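Local coordinates for protein cyclohexadienyl dehydratase (Synthetic construct, PDB 5JOS) that probably catalyses the dehydration of prephenate and arogenate in phenylalanine biosynthesis, using the scaffold of a periplasmic solute-binding protein, at residues 112-117 with 186-191; 118-123 with 194-199; 158-163 with 173-178. One frame throughout, in Å; residues are numbered along the deposited sequence.

Overall arrangement
All three contacts belong to one lobe and reach the same five-stranded sheet, in which strand 111-116 lies between 177-181 and 195-197. Contacts 1 and 2, with centres about 7 Å apart, meet at the sodium ion: 186-191 and 194-199 each supply a carbonyl, and V115 O accepts from A196 N at 2.8 Å. Contact 3 has its centre about 13 Å from that of contact 1 and about 16 Å from that of contact 2. It joins contact 1 through R116 NH1 to A175 O, 2.7 Å, and L114 N to M178 O, 2.9 Å. Benzoic acid sits at the 158-163 side of contact 3, about 12 Å from the side chain of Y188.

Contact 1 (112-117 with 186-191); sequences TPLVRK and LYYAKK. With NA (sodium ion), chain B.
L114 reaches from strand 111-116 to helix 182-190 and sets its two methyls on neighbouring residues of it. CD2 rests 4.0 Å from Y188 CB and approaches the phenol ring obliquely, while CD1 lies 4.1 Å from A189 CB and 4.0 Å from A189 N. With CG anti to the backbone N (chi1 175°) and chi2 at 76°, CD1 comes to A189 and CD2 to Y188. The L114 and Y188 side chains cross at about a right angle, and the Y188 ring stacks with F167. This is the more closely packed part of the contact; apart from A189 N it is apolar. At the T112 end the helix is tied to the strand by a hydrogen bond between the hydroxyls of T112 and T182. The sheet beneath has the strand order of class II periplasmic binding proteins, with 111-116 running antiparallel to its neighbour 177-181 and the helix lying against one face. The outer side of the helix is looser: Y187, K190 and K191 are exposed and take no part, the end of Y187 leading away from the strand. At the helix end A189 O binds the sodium ion at 2.3 Å, alongside two waters and the carbonyls of H192 and L195. The cation thus sits by the C-terminal end of the helix, where it would probably offset part of the negative pole of the dipole.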
ATOM      1  N   THR A 112      -3.727  -1.924  11.609  1.00 30.79           N
ATOM      2  CA  THR A 112      -2.340  -2.057  11.990  1.00 31.26           C
ATOM      3  C   THR A 112      -2.277  -1.629  13.491  1.00 29.51           C
ATOM      4  O   THR A 112      -2.776  -0.545  13.871  1.00 31.62           O
ATOM      5  CB  THR A 112      -1.444  -1.118  11.152  1.00 31.48           C
ATOM      6  OG1 THR A 112      -1.450  -1.547   9.780  1.00 33.67           O
ATOM      7  CG2 THR A 112       0.027  -1.167  11.569  1.00 32.96           C
ATOM      8  N   PRO A 113      -1.733  -2.488  14.346  1.00 30.34           N
ATOM      9  CA  PRO A 113      -1.458  -1.973  15.692  1.00 30.90           C
ATOM     10  C   PRO A 113      -0.382  -0.894  15.749  1.00 31.07           C
ATOM     11  O   PRO A 113       0.718  -0.951  15.118  1.00 31.33           O
ATOM     12  CB  PRO A 113      -0.956  -3.188  16.433  1.00 31.26           C
ATOM     13  CG  PRO A 113      -0.309  -4.031  15.383  1.00 34.39           C
ATOM     14  CD  PRO A 113      -0.977  -3.731  14.080  1.00 31.15           C
ATOM     15  N   LEU A 114      -0.647   0.021  16.616  1.00 31.02           N
ATOM     16  CA  LEU A 114       0.331   1.043  16.952  1.00 31.60           C
ATOM     17  C   LEU A 114       0.713   0.932  18.404  1.00 32.45           C
ATOM     18  O   LEU A 114      -0.163   0.886  19.281  1.00 35.07           O
ATOM     19  CB  LEU A 114      -0.371   2.344  16.724  1.00 31.81           C
ATOM     20  CG  LEU A 114       0.362   3.634  17.110  1.00 34.36           C
ATOM     21  CD1 LEU A 114       1.382   3.887  16.064  1.00 32.55           C
ATOM     22  CD2 LEU A 114      -0.660   4.777  17.170  1.00 39.84           C
ATOM     23  N   VAL A 115       2.005   0.854  18.675  1.00 31.20           N
ATOM     24  CA  VAL A 115       2.492   0.440  19.996  1.00 33.83           C
ATOM     25  C   VAL A 115       3.655   1.326  20.367  1.00 35.43           C
ATOM     26  O   VAL A 115       4.136   2.108  19.522  1.00 34.60           O
ATOM     27  CB  VAL A 115       2.931  -0.993  19.988  1.00 36.28           C
ATOM     28  CG1 VAL A 115       1.756  -1.898  19.573  1.00 37.87           C
ATOM     29  CG2 VAL A 115       4.170  -1.217  19.091  1.00 37.77           C
ATOM     30  N   ARG A 116       4.111   1.284  21.602  1.00 33.67           N
ATOM     31  CA  ARG A 116       5.337   2.000  21.903  1.00 37.53           C
ATOM     32  C   ARG A 116       6.511   1.397  21.185  1.00 40.58           C
ATOM     33  O   ARG A 116       6.564   0.182  20.921  1.00 39.32           O
ATOM     34  CB  ARG A 116       5.652   2.010  23.417  1.00 38.71           C
ATOM     35  CG  ARG A 116       4.669   2.862  24.175  1.00 38.56           C
ATOM     36  CD  ARG A 116       4.938   2.897  25.667  1.00 41.47           C
ATOM     37  NE  ARG A 116       4.621   1.614  26.256  1.00 42.98           N
ATOM     38  CZ  ARG A 116       3.393   1.163  26.538  1.00 42.74           C
ATOM     39  NH1 ARG A 116       2.309   1.873  26.305  1.00 40.56           N
ATOM     40  NH2 ARG A 116       3.261  -0.011  27.098  1.00 43.44           N
ATOM     41  N   LYS A 117       7.466   2.272  20.906  1.00 40.01           N
ATOM     42  CA  LYS A 117       8.667   1.894  20.211  1.00 45.17           C
ATOM     43  C   LYS A 117       9.352   0.638  20.829  1.00 48.33           C
ATOM     44  O   LYS A 117       9.664  -0.324  20.142  1.00 49.66           O
ATOM     45  CB  LYS A 117       9.618   3.076  20.215  1.00 47.30           C
ATOM     46  CG  LYS A 117      11.044   2.703  19.928  1.00 56.16           C
ATOM     47  CD  LYS A 117      11.312   2.850  18.471  1.00 61.83           C
ATOM     48  CE  LYS A 117      12.267   3.998  18.322  1.00 71.52           C
ATOM     49  NZ  LYS A 117      13.557   3.668  19.012  1.00 75.75           N
ATOM     50  N   LEU A 186       0.728   4.308  10.507  1.00 33.27           N
ATOM     51  CA  LEU A 186       2.000   4.620   9.945  1.00 31.97           C
ATOM     52  C   LEU A 186       2.365   6.097  10.165  1.00 33.10           C
ATOM     53  O   LEU A 186       3.536   6.458  10.331  1.00 30.79           O
ATOM     54  CB  LEU A 186       2.042   4.350   8.457  1.00 33.26           C
ATOM     55  CG  LEU A 186       1.933   2.863   8.074  1.00 36.63           C
ATOM     56  CD1 LEU A 186       1.858   2.783   6.554  1.00 42.75           C
ATOM     57  CD2 LEU A 186       3.133   2.099   8.530  1.00 37.59           C
ATOM     58  N   TYR A 187       1.368   6.940  10.112  1.00 33.37           N
ATOM     59  CA  TYR A 187       1.553   8.333  10.252  1.00 33.31           C
ATOM     60  C   TYR A 187       1.860   8.748  11.719  1.00 33.48           C
ATOM     61  O   TYR A 187       2.763   9.543  11.947  1.00 35.77           O
ATOM     62  CB  TYR A 187       0.304   8.998   9.789  1.00 38.86           C
ATOM     63  CG  TYR A 187       0.292  10.483   9.931  1.00 43.08           C
ATOM     64  CD1 TYR A 187       0.778  11.340   8.939  1.00 44.59           C
ATOM     65  CD2 TYR A 187      -0.248  11.022  11.097  1.00 51.47           C
ATOM     66  CE1 TYR A 187       0.729  12.752   9.138  1.00 52.80           C
ATOM     67  CE2 TYR A 187      -0.303  12.380  11.304  1.00 58.06           C
ATOM     68  CZ  TYR A 187       0.173  13.238  10.355  1.00 52.49           C
ATOM     69  OH  TYR A 187       0.032  14.545  10.724  1.00 76.17           O
ATOM     70  N   TYR A 188       1.113   8.250  12.658  1.00 32.16           N
ATOM     71  CA  TYR A 188       1.463   8.442  14.047  1.00 34.26           C
ATOM     72  C   TYR A 188       2.815   7.895  14.438  1.00 36.54           C
ATOM     73  O   TYR A 188       3.550   8.578  15.153  1.00 35.07           O
ATOM     74  CB  TYR A 188       0.454   7.880  14.993  1.00 30.48           C
ATOM     75  CG  TYR A 188      -0.919   8.504  14.856  1.00 35.08           C
ATOM     76  CD1 TYR A 188      -1.116   9.873  14.958  1.00 38.11           C
ATOM     77  CD2 TYR A 188      -2.066   7.656  14.744  1.00 34.56           C
ATOM     78  CE1 TYR A 188      -2.424  10.422  14.841  1.00 45.31           C
ATOM     79  CE2 TYR A 188      -3.351   8.168  14.656  1.00 39.60           C
ATOM     80  CZ  TYR A 188      -3.526   9.543  14.700  1.00 45.64           C
ATOM     81  OH  TYR A 188      -4.810   9.962  14.562  1.00 54.44           O
ATOM     82  N   ALA A 189       3.198   6.720  13.940  1.00 35.35           N
ATOM     83  CA  ALA A 189       4.529   6.249  14.209  1.00 35.23           C
ATOM     84  C   ALA A 189       5.566   7.061  13.541  1.00 38.67           C
ATOM     85  O   ALA A 189       6.677   7.240  14.061  1.00 40.75           O
ATOM     86  CB  ALA A 189       4.654   4.792  13.824  1.00 36.91           C
ATOM     87  N   LYS A 190       5.336   7.540  12.344  1.00 32.83           N
ATOM     88  CA  LYS A 190       6.432   8.308  11.827  1.00 35.89           C
ATOM     89  C   LYS A 190       6.671   9.615  12.564  1.00 38.24           C
ATOM     90  O   LYS A 190       7.791  10.036  12.655  1.00 38.73           O
ATOM     91  CB  LYS A 190       6.397   8.502  10.342  1.00 40.42           C
ATOM     92  CG  LYS A 190       5.423   9.426   9.727  1.00 50.29           C
ATOM     93  CD  LYS A 190       5.746   9.502   8.225  1.00 55.68           C
ATOM     94  CE  LYS A 190       4.662  10.287   7.491  1.00 62.92           C
ATOM     95  NZ  LYS A 190       5.327  10.906   6.298  1.00 74.47           N
ATOM     96  N   LYS A 191       5.628  10.160  13.161  1.00 38.16           N
ATOM     97  CA  LYS A 191       5.661  11.526  13.691  1.00 43.71           C
ATOM     98  C   LYS A 191       5.785  11.552  15.199  1.00 39.34           C
ATOM     99  O   LYS A 191       5.685  12.615  15.797  1.00 41.22           O
ATOM    100  CB  LYS A 191       4.368  12.287  13.234  1.00 42.34           C
ATOM    101  CG  LYS A 191       4.506  12.653  11.747  1.00 48.14           C
ATOM    102  CD  LYS A 191       3.592  13.834  11.352  1.00 53.45           C
ATOM    103  CE  LYS A 191       4.231  14.616  10.220  1.00 58.49           C
ATOM    104  NZ  LYS A 191       3.224  15.548   9.635  1.00 63.87           N
TER
HETATM  105 NA    NA B 301       8.220   6.647  15.641  1.00 37.26          NA
HETATM  106  O   HOH W   1       8.944   5.343  13.849  1.00 35.96           O
HETATM  107  O   HOH W   2      10.113   5.763  16.832  1.00 37.12           O

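Contact 2 (118-123 with 194-199); sequences EDADKF and GLAAVL. With NA (sodium ion), chain B.
A120 and A196 bring their methyls together, CB to CB at 4.1 Å, where the turn after strand 111-116 passes strand 195-197. A second kind of contact sets V198 against backbone oxygens. With CG1 anti to its own N (chi1 -173°), both methyls face the turn: CG1 lies 3.4 Å from F123 O, and CG2 3.6 Å from A120 O. With an alanine here both methyls are gone: A120 O would probably lose its V198 neighbour and F123 O keep only CB, opening a gap beneath the turn. The F123 ring leads away from 195-197, packing on V115 and V134, with K122 CG over one face. In the sheet of this class II binding-protein lobe, 195-197 is an outermost strand, paired with 111-116, and the turn covers its A196 and V198 side, while A197 points away and packs on helix 182-190. Polar linkage is by water: one donates to E118 OE1 at 2.7 Å and to G194 O at 2.8 Å, bridging an exposed carboxylate and the backbone leading into the strand. Last comes metal binding: L195 O holds the sodium ion at 2.5 Å, while L195 points away from the turn and its side chain packs on F167 and V170.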
ATOM      1  N   GLU A 118       9.643   0.681  22.100  1.00 51.30           N
ATOM      2  CA  GLU A 118      10.250  -0.467  22.753  1.00 57.99           C
ATOM      3  C   GLU A 118       9.380  -1.748  22.800  1.00 55.17           C
ATOM      4  O   GLU A 118       9.868  -2.788  23.159  1.00 57.56           O
ATOM      5  CB  GLU A 118      10.636  -0.108  24.179  1.00 62.83           C
ATOM      6  CG  GLU A 118       9.442   0.052  25.126  1.00 67.45           C
ATOM      7  CD  GLU A 118       8.919   1.462  25.217  1.00 72.57           C
ATOM      8  OE1 GLU A 118       9.060   2.243  24.215  1.00 65.49           O
ATOM      9  OE2 GLU A 118       8.348   1.758  26.301  1.00 78.06           O
ATOM     10  N   ASP A 119       8.111  -1.685  22.458  1.00 51.30           N
ATOM     11  CA  ASP A 119       7.276  -2.883  22.462  1.00 51.99           C
ATOM     12  C   ASP A 119       7.160  -3.417  21.064  1.00 51.27           C
ATOM     13  O   ASP A 119       6.294  -4.230  20.797  1.00 52.14           O
ATOM     14  CB  ASP A 119       5.867  -2.499  22.923  1.00 51.62           C
ATOM     15  CG  ASP A 119       5.746  -2.351  24.421  1.00 50.35           C
ATOM     16  OD1 ASP A 119       6.698  -2.581  25.109  1.00 51.77           O
ATOM     17  OD2 ASP A 119       4.667  -2.038  24.922  1.00 45.29           O
ATOM     18  N   ALA A 120       7.904  -2.855  20.108  1.00 51.00           N
ATOM     19  CA  ALA A 120       7.642  -3.189  18.681  1.00 53.14           C
ATOM     20  C   ALA A 120       7.743  -4.695  18.381  1.00 56.21           C
ATOM     21  O   ALA A 120       6.912  -5.299  17.653  1.00 57.97           O
ATOM     22  CB  ALA A 120       8.617  -2.437  17.770  1.00 53.74           C
ATOM     23  N   ASP A 121       8.827  -5.236  18.905  1.00 54.74           N
ATOM     24  CA  ASP A 121       9.191  -6.666  18.811  1.00 67.52           C
ATOM     25  C   ASP A 121       8.237  -7.491  19.669  1.00 70.00           C
ATOM     26  O   ASP A 121       8.017  -8.646  19.446  1.00 68.86           O
ATOM     27  CB  ASP A 121      10.601  -6.829  19.369  1.00 71.73           C
ATOM     28  CG  ASP A 121      10.714  -6.264  20.819  1.00 85.17           C
ATOM     29  OD1 ASP A 121      10.009  -5.217  21.192  1.00 73.87           O
ATOM     30  OD2 ASP A 121      11.491  -6.905  21.589  1.00 89.59           O
ATOM     31  N   LYS A 122       7.648  -6.858  20.663  1.00 71.96           N
ATOM     32  CA  LYS A 122       6.832  -7.562  21.595  1.00 67.91           C
ATOM     33  C   LYS A 122       5.428  -7.772  21.082  1.00 63.80           C
ATOM     34  O   LYS A 122       4.786  -8.686  21.540  1.00 55.87           O
ATOM     35  CB  LYS A 122       6.817  -6.796  22.890  1.00 68.23           C
ATOM     36  CG  LYS A 122       5.648  -7.129  23.739  1.00 69.84           C
ATOM     37  CD  LYS A 122       5.691  -6.361  25.040  1.00 70.95           C
ATOM     38  CE  LYS A 122       4.660  -7.002  25.959  1.00 70.98           C
ATOM     39  NZ  LYS A 122       4.511  -6.296  27.246  1.00 71.19           N
ATOM     40  N   PHE A 123       4.928  -6.944  20.163  1.00 55.50           N
ATOM     41  CA  PHE A 123       3.595  -7.158  19.656  1.00 53.32           C
ATOM     42  C   PHE A 123       3.653  -7.334  18.149  1.00 60.54           C
ATOM     43  O   PHE A 123       3.521  -6.359  17.386  1.00 67.69           O
ATOM     44  CB  PHE A 123       2.700  -5.968  19.994  1.00 51.65           C
ATOM     45  CG  PHE A 123       2.414  -5.803  21.465  1.00 48.66           C
ATOM     46  CD1 PHE A 123       1.665  -6.730  22.139  1.00 49.00           C
ATOM     47  CD2 PHE A 123       2.819  -4.659  22.144  1.00 47.41           C
ATOM     48  CE1 PHE A 123       1.352  -6.560  23.494  1.00 50.92           C
ATOM     49  CE2 PHE A 123       2.506  -4.453  23.476  1.00 47.61           C
ATOM     50  CZ  PHE A 123       1.765  -5.403  24.166  1.00 51.84           C
ATOM     51  N   GLY A 194       8.335   7.919  20.102  1.00 36.57           N
ATOM     52  CA  GLY A 194       8.032   6.921  21.123  1.00 38.39           C
ATOM     53  C   GLY A 194       7.101   5.847  20.581  1.00 34.89           C
ATOM     54  O   GLY A 194       6.720   4.947  21.286  1.00 34.85           O
ATOM     55  N   LEU A 195       6.677   5.953  19.343  1.00 34.04           N
ATOM     56  CA  LEU A 195       5.641   4.970  18.826  1.00 34.02           C
ATOM     57  C   LEU A 195       6.169   4.244  17.592  1.00 34.89           C
ATOM     58  O   LEU A 195       7.034   4.763  16.849  1.00 36.66           O
ATOM     59  CB  LEU A 195       4.355   5.654  18.446  1.00 32.67           C
ATOM     60  CG  LEU A 195       3.574   6.441  19.499  1.00 33.16           C
ATOM     61  CD1 LEU A 195       2.367   7.131  18.924  1.00 32.46           C
ATOM     62  CD2 LEU A 195       3.038   5.538  20.539  1.00 35.97           C
ATOM     63  N   ALA A 196       5.702   3.025  17.428  1.00 33.15           N
ATOM     64  CA  ALA A 196       6.005   2.200  16.289  1.00 34.93           C
ATOM     65  C   ALA A 196       4.752   1.529  15.752  1.00 32.69           C
ATOM     66  O   ALA A 196       3.797   1.244  16.472  1.00 32.20           O
ATOM     67  CB  ALA A 196       7.013   1.140  16.684  1.00 35.67           C
ATOM     68  N   ALA A 197       4.678   1.399  14.447  1.00 32.48           N
ATOM     69  CA  ALA A 197       3.528   0.694  13.806  1.00 35.41           C
ATOM     70  C   ALA A 197       4.028  -0.667  13.467  1.00 36.72           C
ATOM     71  O   ALA A 197       5.085  -0.772  12.905  1.00 42.61           O
ATOM     72  CB  ALA A 197       3.110   1.367  12.497  1.00 38.11           C
ATOM     73  N   VAL A 198       3.297  -1.718  13.741  1.00 39.87           N
ATOM     74  CA  VAL A 198       3.778  -3.072  13.393  1.00 41.74           C
ATOM     75  C   VAL A 198       2.881  -3.702  12.334  1.00 38.70           C
ATOM     76  O   VAL A 198       1.722  -3.866  12.579  1.00 37.55           O
ATOM     77  CB  VAL A 198       3.775  -3.963  14.645  1.00 50.19           C
ATOM     78  CG1 VAL A 198       4.424  -5.304  14.326  1.00 52.89           C
ATOM     79  CG2 VAL A 198       4.540  -3.274  15.762  1.00 55.07           C
ATOM     80  N   LEU A 199       3.372  -4.011  11.138  1.00 42.97           N
ATOM     81  CA  LEU A 199       2.494  -4.577  10.089  1.00 43.74           C
ATOM     82  C   LEU A 199       2.297  -6.075  10.412  1.00 44.57           C
ATOM     83  O   LEU A 199       3.218  -6.749  10.719  1.00 45.61           O
ATOM     84  CB  LEU A 199       2.986  -4.412   8.659  1.00 49.27           C
ATOM     85  CG  LEU A 199       3.160  -3.012   8.026  1.00 47.80           C
ATOM     86  CD1 LEU A 199       3.683  -3.242   6.605  1.00 54.22           C
ATOM     87  CD2 LEU A 199       1.829  -2.215   8.100  1.00 48.51           C
TER
HETATM   88 NA    NA B 301       8.220   6.647  15.641  1.00 37.26          NA
HETATM   89  O   HOH W   3       7.906   4.619  23.853  1.00 51.48           O
HETATM   90  O   HOH W   1       8.944   5.343  13.849  1.00 35.96           O
HETATM   91  O   HOH W   2      10.113   5.763  16.832  1.00 37.12           O

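Contact 3 (158-163 with 173-178); sequences TVYENN and GRADVM. With BEZ (benzoic acid), chain C.
The first torsion of Y160 (chi1 -67°) sets CG anti to its carbonyl carbon, and this carries the phenol across to A175, whose methyl points back at it. The meeting is at the far end of the ring: OH stands 4.1 Å from A175 CB. R174 O is near the same hydroxyl but at 4.3 Å, too far for a hydrogen bond, so the touch is a light van der Waals one with little buried surface. The Y160 side chain also packs on I166 and E169 of helix 166-171. That helix connects strand 156-159 to the parallel strand 177-181, with 135-138 between them in the sheet, which makes the unit a beta-alpha-beta crossover; Y160 follows its first strand, and A175 leads into its second. G173 ends the helix in a Schellman motif; at its positive phi (92°) a CB would be jammed against the carbonyl oxygen of the preceding residue. R174 directs its guanidinium group to E169 in a salt bridge, while D176 pairs with R116 and R135. Further along 158-163, exposed N162 and N163 meet the carboxylate of benzoic acid. N163 N donates to its O2 at 3.0 Å, a weak bond bent to 134°. N162 ND2 lies 3.4 Å from ligand O1, not hydrogen-bonded; N162 OD1 accepts from N139 ND2, which helps to fix the amide.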
ATOM      1  N   THR A 158     -10.465  -0.721  26.032  1.00 38.31           N
ATOM      2  CA  THR A 158     -11.150   0.509  26.451  1.00 41.09           C
ATOM      3  C   THR A 158     -11.602   1.323  25.216  1.00 39.87           C
ATOM      4  O   THR A 158     -10.821   1.497  24.282  1.00 34.70           O
ATOM      5  CB  THR A 158     -10.197   1.388  27.233  1.00 42.91           C
ATOM      6  OG1 THR A 158      -9.732   0.699  28.398  1.00 41.66           O
ATOM      7  CG2 THR A 158     -10.877   2.648  27.688  1.00 46.91           C
ATOM      8  N   VAL A 159     -12.845   1.813  25.248  1.00 35.33           N
ATOM      9  CA  VAL A 159     -13.411   2.653  24.229  1.00 36.73           C
ATOM     10  C   VAL A 159     -13.233   4.114  24.622  1.00 37.34           C
ATOM     11  O   VAL A 159     -13.605   4.529  25.715  1.00 36.64           O
ATOM     12  CB  VAL A 159     -14.912   2.383  24.079  1.00 38.87           C
ATOM     13  CG1 VAL A 159     -15.540   3.203  22.944  1.00 40.21           C
ATOM     14  CG2 VAL A 159     -15.104   0.937  23.716  1.00 42.63           C
ATOM     15  N   TYR A 160     -12.650   4.889  23.727  1.00 36.79           N
ATOM     16  CA  TYR A 160     -12.420   6.302  23.937  1.00 36.36           C
ATOM     17  C   TYR A 160     -13.507   7.107  23.207  1.00 39.47           C
ATOM     18  O   TYR A 160     -14.741   6.868  23.413  1.00 36.61           O
ATOM     19  CB  TYR A 160     -10.989   6.673  23.528  1.00 32.69           C
ATOM     20  CG  TYR A 160      -9.957   6.035  24.445  1.00 32.81           C
ATOM     21  CD1 TYR A 160      -9.699   4.685  24.357  1.00 37.86           C
ATOM     22  CD2 TYR A 160      -9.232   6.763  25.372  1.00 37.03           C
ATOM     23  CE1 TYR A 160      -8.801   4.066  25.213  1.00 35.43           C
ATOM     24  CE2 TYR A 160      -8.259   6.148  26.211  1.00 37.31           C
ATOM     25  CZ  TYR A 160      -8.066   4.804  26.103  1.00 34.80           C
ATOM     26  OH  TYR A 160      -7.157   4.112  26.891  1.00 38.95           O
ATOM     27  N   GLU A 161     -13.101   8.153  22.494  1.00 35.84           N
ATOM     28  CA  GLU A 161     -14.022   8.899  21.600  1.00 34.63           C
ATOM     29  C   GLU A 161     -13.169   9.266  20.368  1.00 37.23           C
ATOM     30  O   GLU A 161     -11.918   9.286  20.489  1.00 34.31           O
ATOM     31  CB  GLU A 161     -14.606  10.124  22.235  1.00 36.46           C
ATOM     32  CG  GLU A 161     -15.621   9.922  23.371  1.00 37.16           C
ATOM     33  CD  GLU A 161     -16.913   9.244  22.974  1.00 39.80           C
ATOM     34  OE1 GLU A 161     -17.290   9.254  21.764  1.00 38.82           O
ATOM     35  OE2 GLU A 161     -17.571   8.708  23.917  1.00 37.33           O
ATOM     36  N   ASN A 162     -13.836   9.552  19.255  1.00 33.63           N
ATOM     37  CA  ASN A 162     -13.139   9.703  17.979  1.00 35.26           C
ATOM     38  C   ASN A 162     -12.163  10.889  18.108  1.00 34.28           C
ATOM     39  O   ASN A 162     -11.088  10.753  17.677  1.00 34.36           O
ATOM     40  CB  ASN A 162     -14.065   9.977  16.811  1.00 35.30           C
ATOM     41  CG  ASN A 162     -14.962   8.788  16.451  1.00 38.46           C
ATOM     42  OD1 ASN A 162     -14.747   7.636  16.852  1.00 38.71           O
ATOM     43  ND2 ASN A 162     -15.950   9.071  15.683  1.00 38.56           N
ATOM     44  N   ASN A 163     -12.488  11.999  18.739  1.00 34.42           N
ATOM     45  CA  ASN A 163     -11.466  13.133  18.742  1.00 32.71           C
ATOM     46  C   ASN A 163     -10.453  13.109  19.877  1.00 34.33           C
ATOM     47  O   ASN A 163      -9.707  14.041  20.054  1.00 34.45           O
ATOM     48  CB  ASN A 163     -12.141  14.465  18.609  1.00 32.56           C
ATOM     49  CG  ASN A 163     -11.363  15.439  17.756  1.00 35.82           C
ATOM     50  OD1 ASN A 163     -10.724  15.075  16.829  1.00 36.61           O
ATOM     51  ND2 ASN A 163     -11.446  16.701  18.090  1.00 40.09           N
ATOM     52  N   GLY A 173       1.887   5.543  27.944  1.00 53.37           N
ATOM     53  CA  GLY A 173       1.898   4.323  28.778  1.00 51.31           C
ATOM     54  C   GLY A 173       0.569   4.057  29.459  1.00 51.30           C
ATOM     55  O   GLY A 173       0.467   3.195  30.364  1.00 46.94           O
ATOM     56  N   ARG A 174      -0.464   4.756  29.015  1.00 45.37           N
ATOM     57  CA  ARG A 174      -1.779   4.546  29.574  1.00 43.07           C
ATOM     58  C   ARG A 174      -2.563   3.499  28.811  1.00 45.68           C
ATOM     59  O   ARG A 174      -3.643   3.177  29.204  1.00 46.71           O
ATOM     60  CB  ARG A 174      -2.555   5.888  29.734  1.00 46.29           C
ATOM     61  CG  ARG A 174      -1.919   6.871  30.768  1.00 51.31           C
ATOM     62  CD  ARG A 174      -2.736   8.178  30.945  1.00 54.31           C
ATOM     63  NE  ARG A 174      -2.815   8.950  29.690  1.00 51.91           N
ATOM     64  CZ  ARG A 174      -1.978   9.927  29.338  1.00 52.32           C
ATOM     65  NH1 ARG A 174      -0.992  10.297  30.123  1.00 54.31           N
ATOM     66  NH2 ARG A 174      -2.119  10.542  28.176  1.00 53.43           N
ATOM     67  N   ALA A 175      -2.084   3.057  27.637  1.00 44.81           N
ATOM     68  CA  ALA A 175      -2.643   1.921  26.911  1.00 42.54           C
ATOM     69  C   ALA A 175      -1.450   1.313  26.241  1.00 39.85           C
ATOM     70  O   ALA A 175      -0.378   1.949  26.143  1.00 39.01           O
ATOM     71  CB  ALA A 175      -3.612   2.386  25.864  1.00 43.80           C
ATOM     72  N   ASP A 176      -1.630   0.142  25.710  1.00 36.28           N
ATOM     73  CA  ASP A 176      -0.507  -0.606  25.108  1.00 36.57           C
ATOM     74  C   ASP A 176      -0.546  -0.756  23.585  1.00 36.07           C
ATOM     75  O   ASP A 176       0.511  -0.867  22.933  1.00 39.01           O
ATOM     76  CB  ASP A 176      -0.549  -2.037  25.638  1.00 39.88           C
ATOM     77  CG  ASP A 176      -0.272  -2.095  27.143  1.00 44.64           C
ATOM     78  OD1 ASP A 176       0.649  -1.383  27.538  1.00 43.95           O
ATOM     79  OD2 ASP A 176      -1.003  -2.725  27.912  1.00 42.97           O
ATOM     80  N   VAL A 177      -1.754  -0.854  23.039  1.00 36.26           N
ATOM     81  CA  VAL A 177      -1.937  -1.082  21.593  1.00 33.77           C
ATOM     82  C   VAL A 177      -3.167  -0.336  21.117  1.00 32.96           C
ATOM     83  O   VAL A 177      -4.267  -0.580  21.619  1.00 37.51           O
ATOM     84  CB  VAL A 177      -2.220  -2.556  21.316  1.00 35.63           C
ATOM     85  CG1 VAL A 177      -2.466  -2.778  19.809  1.00 35.86           C
ATOM     86  CG2 VAL A 177      -1.106  -3.499  21.836  1.00 37.32           C
ATOM     87  N   MET A 178      -3.001   0.551  20.118  1.00 31.96           N
ATOM     88  CA  MET A 178      -4.123   1.225  19.490  1.00 29.10           C
ATOM     89  C   MET A 178      -4.387   0.513  18.183  1.00 31.60           C
ATOM     90  O   MET A 178      -3.443   0.259  17.463  1.00 30.71           O
ATOM     91  CB  MET A 178      -3.791   2.705  19.233  1.00 28.46           C
ATOM     92  CG  MET A 178      -4.899   3.394  18.454  1.00 30.86           C
ATOM     93  SD  MET A 178      -4.293   5.054  18.128  1.00 35.21           S
ATOM     94  CE  MET A 178      -5.635   5.621  17.088  1.00 35.74           C
TER
HETATM   95  C   BEZ C 302     -16.517  12.771  17.877  1.00 38.10           C
HETATM   96  O1  BEZ C 302     -17.098  11.760  17.387  1.00 40.14           O
HETATM   97  O2  BEZ C 302     -15.422  12.781  18.547  1.00 38.30           O
HETATM   98  C1  BEZ C 302     -17.263  14.049  17.633  1.00 38.52           C
HETATM   99  C2  BEZ C 302     -16.677  15.284  17.858  1.00 35.37           C
HETATM  100  C3  BEZ C 302     -17.411  16.432  17.652  1.00 32.91           C
HETATM  101  C4  BEZ C 302     -18.728  16.369  17.248  1.00 33.44           C
HETATM  102  C5  BEZ C 302     -19.335  15.151  17.087  1.00 33.34           C
HETATM  103  C6  BEZ C 302     -18.590  13.999  17.247  1.00 31.28           C